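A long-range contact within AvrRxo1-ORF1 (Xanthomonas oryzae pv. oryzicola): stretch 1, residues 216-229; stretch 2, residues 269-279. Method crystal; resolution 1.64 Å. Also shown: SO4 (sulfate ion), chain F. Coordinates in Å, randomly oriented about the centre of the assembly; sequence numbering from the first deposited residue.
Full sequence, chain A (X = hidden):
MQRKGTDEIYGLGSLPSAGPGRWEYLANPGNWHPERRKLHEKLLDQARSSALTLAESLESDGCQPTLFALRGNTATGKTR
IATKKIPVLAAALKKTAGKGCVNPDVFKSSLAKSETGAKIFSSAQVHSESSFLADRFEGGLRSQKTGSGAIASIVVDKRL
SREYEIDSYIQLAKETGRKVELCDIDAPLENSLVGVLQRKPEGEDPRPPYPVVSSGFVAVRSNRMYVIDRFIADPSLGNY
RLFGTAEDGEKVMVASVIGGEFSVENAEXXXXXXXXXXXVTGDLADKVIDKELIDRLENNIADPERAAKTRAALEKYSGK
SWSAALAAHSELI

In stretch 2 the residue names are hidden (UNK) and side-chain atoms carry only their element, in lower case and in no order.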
# COMPACT_ATOMS: atom_id res chain seq x y z
N GLY A 216 -2.35 13.61 12.15
CA GLY A 216 -3.76 13.89 11.87
C GLY A 216 -4.33 12.93 10.84
O GLY A 216 -5.48 12.51 10.96
N PHE A 217 -3.53 12.62 9.83
CA PHE A 217 -3.92 11.70 8.77
C PHE A 217 -4.15 10.31 9.34
O PHE A 217 -5.17 9.67 9.06
CB PHE A 217 -2.81 11.67 7.73
CG PHE A 217 -2.97 10.61 6.67
CD1 PHE A 217 -3.73 10.86 5.54
CD2 PHE A 217 -2.29 9.40 6.76
CE1 PHE A 217 -3.85 9.90 4.55
CE2 PHE A 217 -2.40 8.44 5.77
CZ PHE A 217 -3.19 8.70 4.67
N VAL A 218 -3.20 9.85 10.13
CA VAL A 218 -3.32 8.54 10.74
C VAL A 218 -4.58 8.45 11.61
O VAL A 218 -5.36 7.50 11.50
CB VAL A 218 -2.08 8.19 11.57
CG1 VAL A 218 -2.33 6.94 12.40
CG2 VAL A 218 -0.88 8.00 10.65
N ALA A 219 -4.79 9.47 12.45
CA ALA A 219 -5.93 9.49 13.36
C ALA A 219 -7.26 9.54 12.61
O ALA A 219 -8.20 8.81 12.95
CB ALA A 219 -5.82 10.64 14.30
N VAL A 220 -7.35 10.39 11.60
CA VAL A 220 -8.62 10.55 10.91
C VAL A 220 -9.01 9.28 10.15
O VAL A 220 -10.18 8.89 10.13
CB VAL A 220 -8.64 11.81 9.99
CG1 VAL A 220 -7.93 11.55 8.69
CG2 VAL A 220 -10.08 12.27 9.74
N ARG A 221 -8.03 8.60 9.57
CA ARG A 221 -8.32 7.38 8.86
C ARG A 221 -8.62 6.22 9.81
O ARG A 221 -9.57 5.48 9.60
CB ARG A 221 -7.19 7.03 7.89
CG ARG A 221 -7.18 7.96 6.69
CD ARG A 221 -6.71 7.24 5.50
NE ARG A 221 -6.77 8.05 4.28
CZ ARG A 221 -6.13 7.73 3.17
NH1 ARG A 221 -5.39 6.63 3.13
NH2 ARG A 221 -6.22 8.52 2.11
N SER A 222 -7.82 6.08 10.86
CA SER A 222 -7.96 4.94 11.77
C SER A 222 -9.30 4.92 12.51
O SER A 222 -9.81 3.84 12.86
CB SER A 222 -6.82 4.91 12.79
OG SER A 222 -5.58 4.67 12.14
N ASN A 223 -9.86 6.10 12.74
CA ASN A 223 -11.11 6.21 13.49
C ASN A 223 -12.33 6.48 12.65
O ASN A 223 -13.42 6.68 13.18
CB ASN A 223 -10.97 7.27 14.58
CG ASN A 223 -10.00 6.86 15.64
OD1 ASN A 223 -10.25 5.89 16.37
ND2 ASN A 223 -8.89 7.57 15.76
N ARG A 224 -12.17 6.47 11.33
CA ARG A 224 -13.26 6.79 10.42
C ARG A 224 -14.45 5.83 10.52
O ARG A 224 -15.60 6.26 10.54
CB ARG A 224 -12.71 6.81 8.99
CG ARG A 224 -13.73 7.11 7.90
CD ARG A 224 -13.01 7.67 6.70
NE ARG A 224 -12.76 9.11 6.85
CZ ARG A 224 -11.68 9.75 6.40
NH1 ARG A 224 -10.71 9.09 5.81
NH2 ARG A 224 -11.59 11.08 6.56
N MSE A 225 -14.18 4.53 10.58
CA MSE A 225 -15.27 3.57 10.58
C MSE A 225 -16.06 3.61 11.89
O MSE A 225 -17.26 3.30 11.91
CB MSE A 225 -14.79 2.17 10.22
CG MSE A 225 -14.31 2.12 8.78
SE MSE A 225 -13.77 0.33 8.24
CE MSE A 225 -15.47 -0.27 7.59
N TYR A 226 -15.40 4.02 12.97
CA TYR A 226 -16.11 4.23 14.24
C TYR A 226 -17.16 5.31 14.09
O TYR A 226 -18.29 5.19 14.59
CB TYR A 226 -15.14 4.60 15.36
CG TYR A 226 -15.84 4.94 16.66
CD1 TYR A 226 -16.26 6.24 16.93
CD2 TYR A 226 -16.10 3.96 17.60
CE1 TYR A 226 -16.92 6.56 18.11
CE2 TYR A 226 -16.75 4.27 18.78
CZ TYR A 226 -17.16 5.56 19.03
OH TYR A 226 -17.81 5.86 20.21
N VAL A 227 -16.81 6.39 13.39
CA VAL A 227 -17.77 7.45 13.16
C VAL A 227 -18.95 6.94 12.33
O VAL A 227 -20.10 7.19 12.66
CB VAL A 227 -17.11 8.66 12.45
CG1 VAL A 227 -18.14 9.77 12.22
CG2 VAL A 227 -15.95 9.17 13.28
N ILE A 228 -18.66 6.20 11.26
CA ILE A 228 -19.70 5.68 10.40
C ILE A 228 -20.63 4.77 11.19
O ILE A 228 -21.85 4.84 11.03
CB ILE A 228 -19.07 4.94 9.22
CG1 ILE A 228 -18.27 5.95 8.40
CG2 ILE A 228 -20.14 4.25 8.38
CD1 ILE A 228 -17.53 5.37 7.22
N ASP A 229 -20.05 3.96 12.07
CA ASP A 229 -20.83 3.03 12.90
C ASP A 229 -21.85 3.77 13.74
O ASP A 229 -22.94 3.26 13.99
CB ASP A 229 -19.92 2.22 13.85
CG ASP A 229 -19.38 0.95 13.22
OD1 ASP A 229 -19.88 0.54 12.16
OD2 ASP A 229 -18.46 0.36 13.82
N UNK A 269 -12.15 3.10 -3.03
CA UNK A 269 -11.71 4.18 -2.17
C UNK A 269 -12.03 3.91 -0.71
O UNK A 269 -11.25 4.28 0.16
c UNK A 269 -12.28 5.53 -2.62
c UNK A 269 -11.48 6.30 -3.67
c UNK A 269 -12.24 7.58 -4.00
c UNK A 269 -10.08 6.60 -3.14
N UNK A 270 -13.17 3.28 -0.43
CA UNK A 270 -13.56 3.03 0.96
C UNK A 270 -12.54 2.13 1.65
O UNK A 270 -12.15 2.38 2.80
c UNK A 270 -16.27 3.45 4.44
c UNK A 270 -14.95 2.38 1.01
c UNK A 270 -16.31 1.23 2.78
c UNK A 270 -15.62 3.46 3.20
c UNK A 270 -16.97 1.20 4.03
c UNK A 270 -16.94 2.30 4.85
o UNK A 270 -17.59 2.26 6.06
c UNK A 270 -15.62 2.36 2.36
N UNK A 271 -12.11 1.10 0.95
CA UNK A 271 -11.05 0.22 1.46
C UNK A 271 -9.78 1.03 1.73
O UNK A 271 -9.12 0.86 2.76
c UNK A 271 -10.79 -0.94 0.49
c UNK A 271 -9.59 -3.15 0.07
c UNK A 271 -9.76 -1.95 0.99
o UNK A 271 -8.80 -4.06 0.42
o UNK A 271 -10.22 -3.18 -1.00
N UNK A 272 -9.44 1.90 0.82
CA UNK A 272 -8.26 2.67 1.00
C UNK A 272 -8.25 3.71 2.12
O UNK A 272 -7.33 3.83 2.87
c UNK A 272 -7.85 3.27 -0.36
n UNK A 272 -4.96 2.96 -2.21
c UNK A 272 -5.90 3.98 -2.76
c UNK A 272 -6.49 4.84 -1.67
c UNK A 272 -6.63 4.05 -0.38
N UNK A 273 -9.33 4.46 2.21
CA UNK A 273 -9.32 5.65 3.05
C UNK A 273 -9.81 5.39 4.48
O UNK A 273 -10.05 6.32 5.26
c UNK A 273 -10.03 6.86 2.38
c UNK A 273 -9.44 7.10 0.96
c UNK A 273 -12.30 7.87 1.72
c UNK A 273 -11.54 6.68 2.35
N UNK A 274 -9.91 4.11 4.83
CA UNK A 274 -10.22 3.72 6.20
C UNK A 274 -8.98 3.12 6.88
O UNK A 274 -9.09 2.55 7.99
c UNK A 274 -12.70 3.40 5.82
o UNK A 274 -11.11 1.65 5.35
c UNK A 274 -11.39 2.73 6.25
N UNK A 275 -7.83 3.27 6.23
CA UNK A 275 -6.55 2.73 6.69
C UNK A 275 -5.41 3.73 6.44
O UNK A 275 -5.38 4.39 5.41
c UNK A 275 -6.28 1.42 5.94
o UNK A 275 -4.90 1.20 5.74
N UNK A 276 -4.46 3.84 7.38
CA UNK A 276 -3.38 4.83 7.22
C UNK A 276 -2.18 4.42 6.35
O UNK A 276 -1.28 5.24 6.16
c UNK A 276 -4.48 3.23 8.72
c UNK A 276 -2.92 5.05 8.67
c UNK A 276 -3.23 3.77 9.36
N UNK A 277 -2.16 3.22 5.81
CA UNK A 277 -1.06 2.79 4.99
C UNK A 277 0.32 2.90 5.66
O UNK A 277 1.25 3.32 5.03
n UNK A 277 -4.63 3.13 2.62
c UNK A 277 -1.05 3.45 3.60
c UNK A 277 -2.39 3.89 3.02
c UNK A 277 -3.39 2.77 2.76
o UNK A 277 -3.03 1.60 2.67
N UNK A 278 0.41 2.54 6.94
CA UNK A 278 1.66 2.44 7.71
C UNK A 278 2.53 1.21 7.41
O UNK A 278 2.02 0.18 7.02
c UNK A 278 0.42 3.62 9.49
c UNK A 278 -0.07 3.77 10.94
c UNK A 278 1.07 4.88 8.96
c UNK A 278 1.39 2.49 9.24
N UNK A 279 3.84 1.34 7.63
CA UNK A 279 4.81 0.25 7.56
C UNK A 279 5.72 0.41 8.74
O UNK A 279 5.73 1.44 9.39
c UNK A 279 5.62 0.23 6.25
o UNK A 279 6.40 1.38 6.07
S SO4 F . -3.82 7.24 -0.31
O1 SO4 F . -3.26 7.15 -1.65
O2 SO4 F . -4.07 5.91 0.24
O3 SO4 F . -5.08 7.98 -0.35
O4 SO4 F . -2.88 7.94 0.57

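Position 269 carries four carbons, forked at the second, and lies out of reach of stretch 1; this is Leu269. At position 270 one carbon leads to a six-carbon ring bearing a single oxygen, which lies 3.3 Å from Ile228 CD1 and 3.6 Å from CE of Met225, a selenomethionine; this is the pattern of tyrosine. The CA-to-CB bond of Tyr270 points sideways, but the ring end comes nearer stretch 1, and Ile228 CD1 sits at the ring edge. Position 271 has three carbons, the third carrying two oxygens; its CA-to-CB bond points away from stretch 1 and it makes no contact: Glu271.

Position 272 has four carbons in a row ending in nitrogen and touches stretch 1 through its backbone, its O lying 3.4 Å from Arg221 NH1 without a hydrogen bond; it is lysine. The side chain of Lys272 approaches the sulfate, with CG 3.2 Å from SO4 O2. Position 273, the first to leave helical geometry, has four carbons forked at the first, one arm two carbons long; the one-carbon arm lies 3.7 Å from Arg221 NH2, and the backbone O accepts a hydrogen bond from Arg224 NH1 at 2.9 Å. This is Ile273.

At position 274 one carbon carries an oxygen and a carbon, the latter packing 3.6 Å from Met225 CG: threonine. OG1 of Thr274 bonds back to Tyr270 O at 2.8 Å. Position 275 bears one carbon and one oxygen; its CA-to-CB bond points away from stretch 1, and its contribution is its backbone O, 3.2 Å from the donor Arg221 NH1. It is Ser275.

At position 276 three carbons close onto the backbone nitrogen. CB lies 4.1 Å from Val218 CG2, another ring carbon 3.7 Å from Ser222 OG, and the backbone O 3.4 Å from Phe217 CE2, at the edge of that ring; this is Pro276. Position 277 shows three carbons, the third with one oxygen and one nitrogen, the latter 3.6 Å from Arg221 NH1; this is Gln277. Position 278 has four carbons forked at the second, one terminal carbon 4.0 Å from Val218 CG2; this is Leu278. Position 279, one carbon and one oxygen, makes no contact and is Ser279.

The contact therefore joins apolar packing to arginine–carbonyl bonding. Tyr270 packs against Met225 and Ile228, while Pro276 and Leu278 pack against Val218. Between these patches, Arg224 hydrogen-bonds the carbonyl of Ile273 and Arg221 that of Ser275. The Arg221 guanidinium also holds the sulfate, with NH2 2.8 Å from SO4 O3 and NH1 3.3 Å from SO4 O2.

Stretch 2, residues 269-279: LYEKITSPQLS
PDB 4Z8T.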